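Local coordinates for mandelate racemase / muconate lactonizing enzyme, C-terminal domain protein (Labrenzia alexandrii, PDB 4E5T), which belongs to the enolase superfamily, binds magnesium, and probably uses it to catalyse proton abstraction from a carboxylate substrate that has not been identified, at residues P248-A252 / R276-A282; V58-F63 / K77-A81; P16-G20 / S342-F346; I25-L29 / L377-R383. One frame throughout, in Å; residues are numbered along the deposited sequence.

Contact 1: P248-A252 / R276-A282; sequences PEDMA and RVLETGA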
# COMPACT_ATOMS: atom_id res chain seq x y z
N PRO A 248 7.02 9.16 13.16
CA PRO A 248 7.97 8.13 12.70
C PRO A 248 7.82 7.79 11.21
O PRO A 248 8.81 7.39 10.60
CB PRO A 248 7.61 6.92 13.57
CG PRO A 248 7.05 7.49 14.80
CD PRO A 248 6.33 8.77 14.40
N GLU A 249 6.62 7.95 10.65
CA GLU A 249 6.40 7.65 9.23
C GLU A 249 7.37 8.43 8.34
O GLU A 249 7.87 7.91 7.34
CB GLU A 249 4.96 7.95 8.81
CG GLU A 249 3.90 6.97 9.28
CD GLU A 249 3.31 7.35 10.63
OE1 GLU A 249 3.87 8.26 11.29
OE2 GLU A 249 2.29 6.73 11.04
N ASP A 250 7.63 9.67 8.73
CA ASP A 250 8.52 10.56 8.00
C ASP A 250 9.96 10.17 8.20
O ASP A 250 10.79 10.36 7.33
CB ASP A 250 8.35 12.00 8.46
CG ASP A 250 7.10 12.65 7.90
OD1 ASP A 250 6.58 12.20 6.85
OD2 ASP A 250 6.64 13.63 8.53
N MET A 251 10.28 9.66 9.38
CA MET A 251 11.67 9.35 9.67
C MET A 251 12.04 8.18 8.79
O MET A 251 13.18 8.07 8.34
CB MET A 251 11.85 9.01 11.15
CG MET A 251 13.31 8.89 11.60
SD MET A 251 13.55 8.71 13.40
CE MET A 251 13.79 10.42 13.92
N ALA A 252 11.05 7.33 8.51
CA ALA A 252 11.29 6.12 7.75
C ALA A 252 11.74 6.45 6.31
O ALA A 252 12.41 5.65 5.66
CB ALA A 252 10.09 5.25 7.76
N ARG A 276 5.40 1.75 16.76
CA ARG A 276 5.31 2.50 15.51
C ARG A 276 6.68 2.72 14.83
O ARG A 276 6.79 2.59 13.60
CB ARG A 276 4.58 3.83 15.72
CG ARG A 276 4.51 4.70 14.47
CD ARG A 276 3.67 5.95 14.68
NE ARG A 276 2.29 5.61 15.01
CZ ARG A 276 1.78 5.69 16.23
NH1 ARG A 276 2.52 6.13 17.24
NH2 ARG A 276 0.51 5.34 16.44
N VAL A 277 7.70 3.07 15.61
CA VAL A 277 9.05 3.25 15.08
C VAL A 277 9.47 1.97 14.36
O VAL A 277 9.86 2.00 13.19
CB VAL A 277 10.11 3.53 16.20
CG1 VAL A 277 11.51 3.26 15.70
CG2 VAL A 277 10.01 4.96 16.72
N LEU A 278 9.37 0.85 15.06
CA LEU A 278 9.79 -0.43 14.50
C LEU A 278 9.03 -0.77 13.23
O LEU A 278 9.65 -1.07 12.21
CB LEU A 278 9.61 -1.53 15.53
CG LEU A 278 10.59 -1.35 16.68
CD1 LEU A 278 10.37 -2.40 17.77
CD2 LEU A 278 12.01 -1.38 16.12
N GLU A 279 7.71 -0.71 13.29
CA GLU A 279 6.89 -1.15 12.17
C GLU A 279 7.01 -0.27 10.93
O GLU A 279 7.03 -0.78 9.80
CB GLU A 279 5.45 -1.34 12.60
CG GLU A 279 5.26 -2.65 13.34
CD GLU A 279 4.05 -2.66 14.23
OE1 GLU A 279 3.24 -1.70 14.17
OE2 GLU A 279 3.92 -3.64 15.00
N THR A 280 7.13 1.04 11.14
CA THR A 280 7.26 1.95 10.01
C THR A 280 8.65 1.87 9.44
O THR A 280 8.88 2.34 8.34
CB THR A 280 7.00 3.42 10.37
OG1 THR A 280 7.94 3.84 11.36
CG2 THR A 280 5.59 3.63 10.90
N GLY A 281 9.57 1.27 10.20
CA GLY A 281 10.98 1.25 9.82
C GLY A 281 11.62 2.62 9.96
O GLY A 281 12.38 3.05 9.10
N ALA A 282 11.30 3.33 11.04
CA ALA A 282 11.87 4.65 11.31
C ALA A 282 13.29 4.58 11.87
O ALA A 282 14.08 5.49 11.68
CB ALA A 282 10.99 5.44 12.25
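Pro248 and Arg276 meet in a buried helix-helix contact on the outer layer of the barrel domain, where the first turn of helix 248-257 lies against the last turn of helix 270-280. The two short axes pass 8.9 Å apart, with 36° between their directions. Arg276 extends from CG anti to the backbone N (chi1 177°), bringing its methylenes against the CB-CG-CD side of the proline ring, with CD 3.7 Å from Pro248 CG. One turn on, the Thr280 side chain faces Pro248 too. Its OG1 is turned back to give a 2.8 Å hydrogen bond to Arg276 O, which also accepts from Thr280 N on the opposite face of its plane. A Schellman motif with positive phi at Gly281 then turns the chain, bringing Ala282 CB 3.8 Å from Met251 CB. Ala252 and Ala282 bring the backbones closest, CA to CA 3.9 Å, with Ala252 CB beside the carbonyls of Thr280 and Gly281. No hydrogen bond crosses between the segments. Glu249 OE2 stays 4.1 Å from Arg276 NE, beyond a salt bridge, and Arg276 instead finds Glu249 and the carbonyl of Glu246 on a second subunit, so the polar rim belongs to an assembly interface. Inward, Met251 packs on Val262 and Thr264 of strand 262-264 while Val277 reaches Leu286 of strand 285-286, seating both helices on the barrel wall.

Contact 2: V58-F63 / K77-A81; sequences VFARQF and KTYGA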
# COMPACT_ATOMS: atom_id res chain seq x y z
N VAL A 58 2.21 10.76 42.68
CA VAL A 58 1.95 9.45 42.10
C VAL A 58 2.13 8.29 43.11
O VAL A 58 1.25 7.46 43.24
CB VAL A 58 2.81 9.18 40.85
CG1 VAL A 58 2.53 7.79 40.31
CG2 VAL A 58 2.55 10.22 39.78
N PHE A 59 3.26 8.26 43.82
CA PHE A 59 3.53 7.21 44.81
C PHE A 59 2.44 7.08 45.88
O PHE A 59 2.08 5.98 46.29
CB PHE A 59 4.90 7.39 45.50
CG PHE A 59 5.18 6.35 46.56
CD1 PHE A 59 5.76 5.12 46.22
CD2 PHE A 59 4.85 6.57 47.90
CE1 PHE A 59 6.01 4.15 47.19
CE2 PHE A 59 5.10 5.61 48.88
CZ PHE A 59 5.68 4.39 48.52
N ALA A 60 1.92 8.21 46.34
CA ALA A 60 0.82 8.18 47.28
C ALA A 60 -0.44 7.64 46.59
O ALA A 60 -1.13 6.77 47.12
CB ALA A 60 0.58 9.56 47.87
N ARG A 61 -0.72 8.15 45.39
CA ARG A 61 -1.95 7.80 44.67
C ARG A 61 -1.93 6.37 44.14
O ARG A 61 -2.94 5.67 44.18
CB ARG A 61 -2.20 8.80 43.53
CG ARG A 61 -3.57 9.48 43.54
CD ARG A 61 -3.58 10.75 42.68
NE ARG A 61 -3.43 11.98 43.45
CZ ARG A 61 -4.45 12.77 43.83
NH1 ARG A 61 -5.70 12.44 43.50
NH2 ARG A 61 -4.22 13.87 44.53
N GLN A 62 -0.78 5.92 43.66
CA GLN A 62 -0.70 4.62 43.01
C GLN A 62 0.07 3.51 43.75
O GLN A 62 -0.33 2.35 43.67
CB GLN A 62 -0.15 4.73 41.58
CG GLN A 62 -0.82 5.75 40.68
CD GLN A 62 -2.33 5.72 40.76
OE1 GLN A 62 -2.94 4.68 41.03
NE2 GLN A 62 -2.95 6.88 40.53
N PHE A 63 1.15 3.85 44.45
CA PHE A 63 2.06 2.78 44.91
C PHE A 63 1.94 2.35 46.37
O PHE A 63 2.03 1.16 46.66
CB PHE A 63 3.51 3.12 44.57
CG PHE A 63 3.82 3.05 43.10
CD1 PHE A 63 3.16 3.89 42.20
CD2 PHE A 63 4.76 2.16 42.61
CE1 PHE A 63 3.43 3.84 40.85
CE2 PHE A 63 5.04 2.10 41.25
CZ PHE A 63 4.37 2.94 40.37
N LYS A 77 -2.19 1.17 36.53
CA LYS A 77 -2.83 2.11 37.46
C LYS A 77 -2.36 3.53 37.22
O LYS A 77 -3.14 4.46 37.30
CB LYS A 77 -2.55 1.74 38.92
CG LYS A 77 -3.48 0.68 39.48
CD LYS A 77 -3.23 0.42 40.94
CE LYS A 77 -3.37 1.67 41.79
NZ LYS A 77 -2.89 1.42 43.19
N THR A 78 -1.08 3.70 36.90
CA THR A 78 -0.48 5.02 36.78
C THR A 78 -0.77 5.66 35.42
O THR A 78 -1.15 6.83 35.32
CB THR A 78 1.03 4.91 37.02
OG1 THR A 78 1.22 4.45 38.35
CG2 THR A 78 1.72 6.24 36.86
N TYR A 79 -0.57 4.85 34.40
CA TYR A 79 -0.79 5.18 33.01
C TYR A 79 -2.25 5.51 32.68
O TYR A 79 -2.54 6.27 31.74
CB TYR A 79 -0.37 3.96 32.19
CG TYR A 79 -0.43 4.14 30.71
CD1 TYR A 79 0.30 5.14 30.08
CD2 TYR A 79 -1.20 3.29 29.92
CE1 TYR A 79 0.25 5.30 28.70
CE2 TYR A 79 -1.25 3.43 28.56
CZ TYR A 79 -0.53 4.43 27.94
OH TYR A 79 -0.58 4.57 26.58
N GLY A 80 -3.18 4.94 33.45
CA GLY A 80 -4.58 5.12 33.15
C GLY A 80 -5.26 6.07 34.11
O GLY A 80 -6.47 6.35 33.99
N ALA A 81 -4.49 6.54 35.08
CA ALA A 81 -4.99 7.50 36.06
C ALA A 81 -5.50 8.76 35.35
O ALA A 81 -4.89 9.23 34.39
CB ALA A 81 -3.89 7.85 37.03
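Gln62 and Thr78 form the close-packed part of this contact between the end of helix 48-63 and the end of helix 71-79. The Gln62 side chain leans toward the second helix: chi1 of -51° sets CG against Thr78 OG1, 3.4 Å away, and the bend at chi2 then turns the amide toward Lys77. The hydroxyl is not seeking a partner across the gap, since it is hydrogen-bonded to the carbonyl of Leu74 one turn earlier. Phe63 brings CE1 of its ring to the same oxygen from an oblique direction, and deeper in, Val58 CG1 meets Thr78 CG2 at 3.9 Å, the two branches crossing at about a right angle. Val58 and Phe63 go on to pack against Val94, Leu95 and Leu98 of helix 89-110, so this side is buried.

The other side is polar. Lys77 bends at chi3 and reaches over Gln62, with its CB and CE against the amide oxygen OE1 and its NZ giving a 2.8 Å hydrogen bond to Gln62 O. The C=O...N angle is 129°, with NZ tilted 20° from the carbonyl plane. The ammonium group also has Glu66 as a long, weak ionic partner, and Ile180 of a second subunit packs on Lys77. The margin is looser: Gln62 NE2 comes no nearer to Ala81 than 3.8 Å from CB, and Arg61 turns its exposed guanidinium away to a salt bridge with Asp57. Two successive helices packed in this way, beside a three-stranded antiparallel sheet, are typical of the N-terminal capping domain of the enolase superfamily.

Contact 3: P16-G20 / S342-F346; sequences PPRHG and SIRTF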
# COMPACT_ATOMS: atom_id res chain seq x y z
N PRO A 16 30.40 21.00 38.04
CA PRO A 16 31.38 21.10 36.96
C PRO A 16 32.16 19.81 36.79
O PRO A 16 32.57 19.22 37.80
CB PRO A 16 32.30 22.21 37.46
CG PRO A 16 31.36 23.13 38.17
CD PRO A 16 30.32 22.26 38.81
N PRO A 17 32.40 19.39 35.54
CA PRO A 17 32.07 20.18 34.36
C PRO A 17 30.66 19.93 33.84
O PRO A 17 30.40 20.18 32.67
CB PRO A 17 33.09 19.70 33.34
CG PRO A 17 33.23 18.25 33.67
CD PRO A 17 33.03 18.11 35.17
N ARG A 18 29.78 19.43 34.71
CA ARG A 18 28.37 19.25 34.40
C ARG A 18 28.09 18.42 33.15
O ARG A 18 27.12 18.69 32.43
CB ARG A 18 27.63 20.60 34.32
CG ARG A 18 27.74 21.46 35.59
CD ARG A 18 26.83 22.69 35.55
NE ARG A 18 27.25 23.63 34.52
CZ ARG A 18 26.46 24.57 34.00
NH1 ARG A 18 25.21 24.70 34.42
NH2 ARG A 18 26.93 25.38 33.06
N HIS A 19 28.94 17.43 32.87
CA HIS A 19 28.63 16.48 31.81
C HIS A 19 27.42 15.68 32.26
O HIS A 19 27.28 15.36 33.44
CB HIS A 19 29.81 15.55 31.51
CG HIS A 19 31.04 16.25 31.01
ND1 HIS A 19 32.29 15.69 31.08
CD2 HIS A 19 31.20 17.47 30.45
CE1 HIS A 19 33.18 16.54 30.58
NE2 HIS A 19 32.54 17.62 30.19
N GLY A 20 26.52 15.40 31.32
CA GLY A 20 25.30 14.67 31.63
C GLY A 20 24.18 15.56 32.13
O GLY A 20 23.18 15.07 32.63
N SER A 342 27.93 6.26 27.75
CA SER A 342 28.57 6.53 29.02
C SER A 342 28.88 8.01 29.14
O SER A 342 29.10 8.69 28.14
CB SER A 342 29.87 5.76 29.14
OG SER A 342 29.68 4.43 28.70
N ILE A 343 28.88 8.51 30.38
CA ILE A 343 29.40 9.83 30.67
C ILE A 343 30.89 9.66 30.99
O ILE A 343 31.24 9.16 32.06
CB ILE A 343 28.63 10.50 31.85
CG1 ILE A 343 27.13 10.30 31.70
CG2 ILE A 343 28.90 12.00 31.91
CD1 ILE A 343 26.54 11.12 30.54
N ARG A 344 31.76 10.04 30.04
CA ARG A 344 33.19 9.74 30.09
C ARG A 344 33.36 8.27 30.48
O ARG A 344 32.72 7.41 29.88
CB ARG A 344 33.93 10.67 31.06
CG ARG A 344 33.85 12.18 30.70
CD ARG A 344 34.34 13.09 31.86
NE ARG A 344 33.91 12.62 33.18
CZ ARG A 344 33.02 13.22 33.98
NH1 ARG A 344 32.44 14.35 33.61
NH2 ARG A 344 32.70 12.70 35.16
N THR A 345 34.18 7.99 31.49
CA THR A 345 34.33 6.61 32.00
C THR A 345 33.62 6.36 33.33
O THR A 345 34.12 5.62 34.17
CB THR A 345 35.82 6.19 32.19
OG1 THR A 345 36.52 7.17 32.99
CG2 THR A 345 36.52 6.00 30.85
N PHE A 346 32.46 6.98 33.52
CA PHE A 346 31.67 6.84 34.75
C PHE A 346 32.40 7.21 36.05
O PHE A 346 32.07 6.70 37.13
CB PHE A 346 31.05 5.44 34.84
CG PHE A 346 29.85 5.28 33.96
CD1 PHE A 346 28.74 6.09 34.14
CD2 PHE A 346 29.83 4.34 32.94
CE1 PHE A 346 27.63 5.96 33.33
CE2 PHE A 346 28.72 4.20 32.14
CZ PHE A 346 27.62 5.01 32.33
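Gly20 and Ile343 bring two irregular loops together, CA atoms 6.4 Å apart, the first loop containing a cis peptide before Pro17 and the second a type II' turn from Ile343 to Phe346. Gly20 has a positive phi and presents its bare CA to Ile343 CD1 at 3.9 Å. The other branch of the isoleucine, CG2, lies 3.7 Å from His19 CB, so the buried part of the contact is apolar. Further out the imidazole takes over. With CG anti to the carbonyl carbon (chi1 -62°), the His19 ring swings toward Arg344, and Pro17 CG sits 3.5 Å above its plane, over the centre. Tyr133 stacks on this ring as well, which should restrict its rotation. Arg344, occupying the second position of the turn, bends at chi3 and sends its guanidinium across the histidine at about a right angle. His19 ND1 lies at the guanidinium edge, near its plane, 2.9 Å from NH1 of Arg344, and the two flat groups are turned 46° from each other. On the other branch, NH2 forms a salt bridge with Asp347, just beyond the turn. The chemistry implies a join of capping domain and barrel made of apolar contact at Ile343 and a close polar approach of imidazole and guanidinium, with the arginine's clear charge partner, Asp347, in its own loop.

Contact 4: I25-L29 / L377-R383; sequences IFVKL and LNEDVAR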
# COMPACT_ATOMS: atom_id res chain seq x y z
N ILE A 25 17.29 13.58 39.10
CA ILE A 25 16.18 13.37 40.02
C ILE A 25 16.12 11.93 40.53
O ILE A 25 15.81 11.00 39.79
CB ILE A 25 14.83 13.77 39.41
CG1 ILE A 25 14.90 15.17 38.82
CG2 ILE A 25 13.74 13.66 40.46
CD1 ILE A 25 13.61 15.67 38.22
N PHE A 26 16.39 11.74 41.81
CA PHE A 26 16.44 10.39 42.35
C PHE A 26 15.22 10.09 43.18
O PHE A 26 14.62 11.00 43.77
CB PHE A 26 17.71 10.21 43.19
CG PHE A 26 18.99 10.36 42.41
CD1 PHE A 26 19.09 9.88 41.12
CD2 PHE A 26 20.09 10.98 42.96
CE1 PHE A 26 20.27 10.01 40.40
CE2 PHE A 26 21.27 11.12 42.25
CZ PHE A 26 21.36 10.63 40.97
N VAL A 27 14.83 8.83 43.23
CA VAL A 27 13.79 8.40 44.15
C VAL A 27 14.30 7.28 45.06
O VAL A 27 15.15 6.46 44.66
CB VAL A 27 12.49 7.95 43.41
CG1 VAL A 27 11.89 9.10 42.65
CG2 VAL A 27 12.74 6.79 42.48
N LYS A 28 13.79 7.25 46.29
CA LYS A 28 14.08 6.18 47.25
C LYS A 28 12.77 5.51 47.73
O LYS A 28 11.97 6.13 48.42
CB LYS A 28 14.85 6.77 48.45
CG LYS A 28 15.48 5.76 49.39
CD LYS A 28 14.90 5.92 50.78
CE LYS A 28 15.93 5.65 51.86
NZ LYS A 28 15.88 6.70 52.93
N LEU A 29 12.54 4.25 47.35
CA LEU A 29 11.34 3.54 47.80
C LEU A 29 11.63 2.61 48.97
O LEU A 29 12.58 1.83 48.93
CB LEU A 29 10.72 2.71 46.68
CG LEU A 29 10.19 3.40 45.43
CD1 LEU A 29 9.17 2.49 44.78
CD2 LEU A 29 9.55 4.71 45.80
N LEU A 377 22.46 4.07 46.05
CA LEU A 377 22.64 5.51 46.06
C LEU A 377 23.29 5.93 47.37
O LEU A 377 22.86 5.56 48.46
CB LEU A 377 21.32 6.24 45.85
CG LEU A 377 21.38 7.78 45.83
CD1 LEU A 377 22.08 8.33 44.60
CD2 LEU A 377 20.01 8.43 46.01
N ASN A 378 24.36 6.70 47.26
CA ASN A 378 24.92 7.34 48.41
C ASN A 378 24.00 8.49 48.78
O ASN A 378 24.18 9.61 48.30
CB ASN A 378 26.32 7.82 48.08
CG ASN A 378 27.11 8.16 49.30
OD1 ASN A 378 26.56 8.64 50.29
ND2 ASN A 378 28.43 7.93 49.25
N GLU A 379 23.01 8.21 49.61
CA GLU A 379 22.00 9.20 49.95
C GLU A 379 22.61 10.47 50.51
O GLU A 379 22.12 11.58 50.24
CB GLU A 379 21.01 8.63 50.98
CG GLU A 379 20.35 7.34 50.57
CD GLU A 379 19.32 6.91 51.58
OE1 GLU A 379 18.90 5.72 51.52
OE2 GLU A 379 18.92 7.75 52.42
N ASP A 380 23.66 10.30 51.31
CA ASP A 380 24.31 11.44 51.96
C ASP A 380 24.97 12.34 50.93
O ASP A 380 24.78 13.55 50.97
CB ASP A 380 25.31 10.99 53.02
CG ASP A 380 24.63 10.32 54.20
OD1 ASP A 380 23.41 10.52 54.39
OD2 ASP A 380 25.33 9.59 54.93
N VAL A 381 25.72 11.75 50.01
CA VAL A 381 26.27 12.52 48.90
C VAL A 381 25.15 13.20 48.12
O VAL A 381 25.30 14.34 47.70
CB VAL A 381 27.14 11.65 47.98
CG1 VAL A 381 27.40 12.35 46.66
CG2 VAL A 381 28.44 11.34 48.67
N ALA A 382 24.03 12.50 47.97
CA ALA A 382 22.88 13.06 47.26
C ALA A 382 22.24 14.24 47.98
O ALA A 382 21.91 15.22 47.35
CB ALA A 382 21.85 12.00 46.94
N ARG A 383 22.08 14.16 49.30
CA ARG A 383 21.46 15.27 50.04
C ARG A 383 22.40 16.47 50.16
O ARG A 383 21.96 17.61 50.32
CB ARG A 383 21.02 14.87 51.45
CG ARG A 383 20.09 13.70 51.51
CD ARG A 383 19.47 13.56 52.89
NE ARG A 383 18.55 12.43 52.88
CZ ARG A 383 18.91 11.18 53.13
NH1 ARG A 383 17.99 10.21 53.07
NH2 ARG A 383 20.18 10.89 53.42
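Lys28 leaves strand 23-31 with CG anti to the backbone N (chi1 -168°) and bends at each later torsion, while Glu379 runs extended beyond CG from the start of helix 379-383; the two chains cross at about a right angle. Lys28 NZ and Glu379 OE2 make a salt bridge that is also a weak hydrogen bond, 3.3 Å long. The same OE2 is held more closely by Arg383 NH1, at 2.7 Å, nearly along its C-O axis. Arg383 pairs with Asp380 and with Glu8 of the neighbouring strand as well, and Tyr38 OH bonds Glu379 OE1, so the glutamate is fixed through both oxygens. Alongside this network runs an apolar patch: Leu377 CD1 meets the Phe26 ring obliquely, 3.7 Å from CD2, and Ala382 CB comes to the ring's edge. Asn378 caps the helix, its OD1 accepting from Val381 N at 3.2 Å. The opposite face of the strand, with Ile25 and Leu29, packs on helices 48-63 and 89-110. A C-terminal segment folded back onto the antiparallel sheet of the N-terminal domain, completing the capping domain, is typical of the enolase superfamily.

Contacts 1 and 3 belong to opposite sides of the chain, centres 31 Å apart, and neither touches the magnesium ion held by Glu240 and Glu266, the side chains of Met251 and Ile343 staying about 11 Å and 10 Å from it. Contacts 2 and 4 build the capping domain and meet directly, Phe59 CD1 packing 3.8 Å from Leu29 CD2. Contacts 3 and 4 each join the N-terminal domain to residues more than 320 positions later, with segments that alternate along the sequence; their centres are 18 Å apart. Contact 2 and contact 1 follow one another in series, and both border the second subunit.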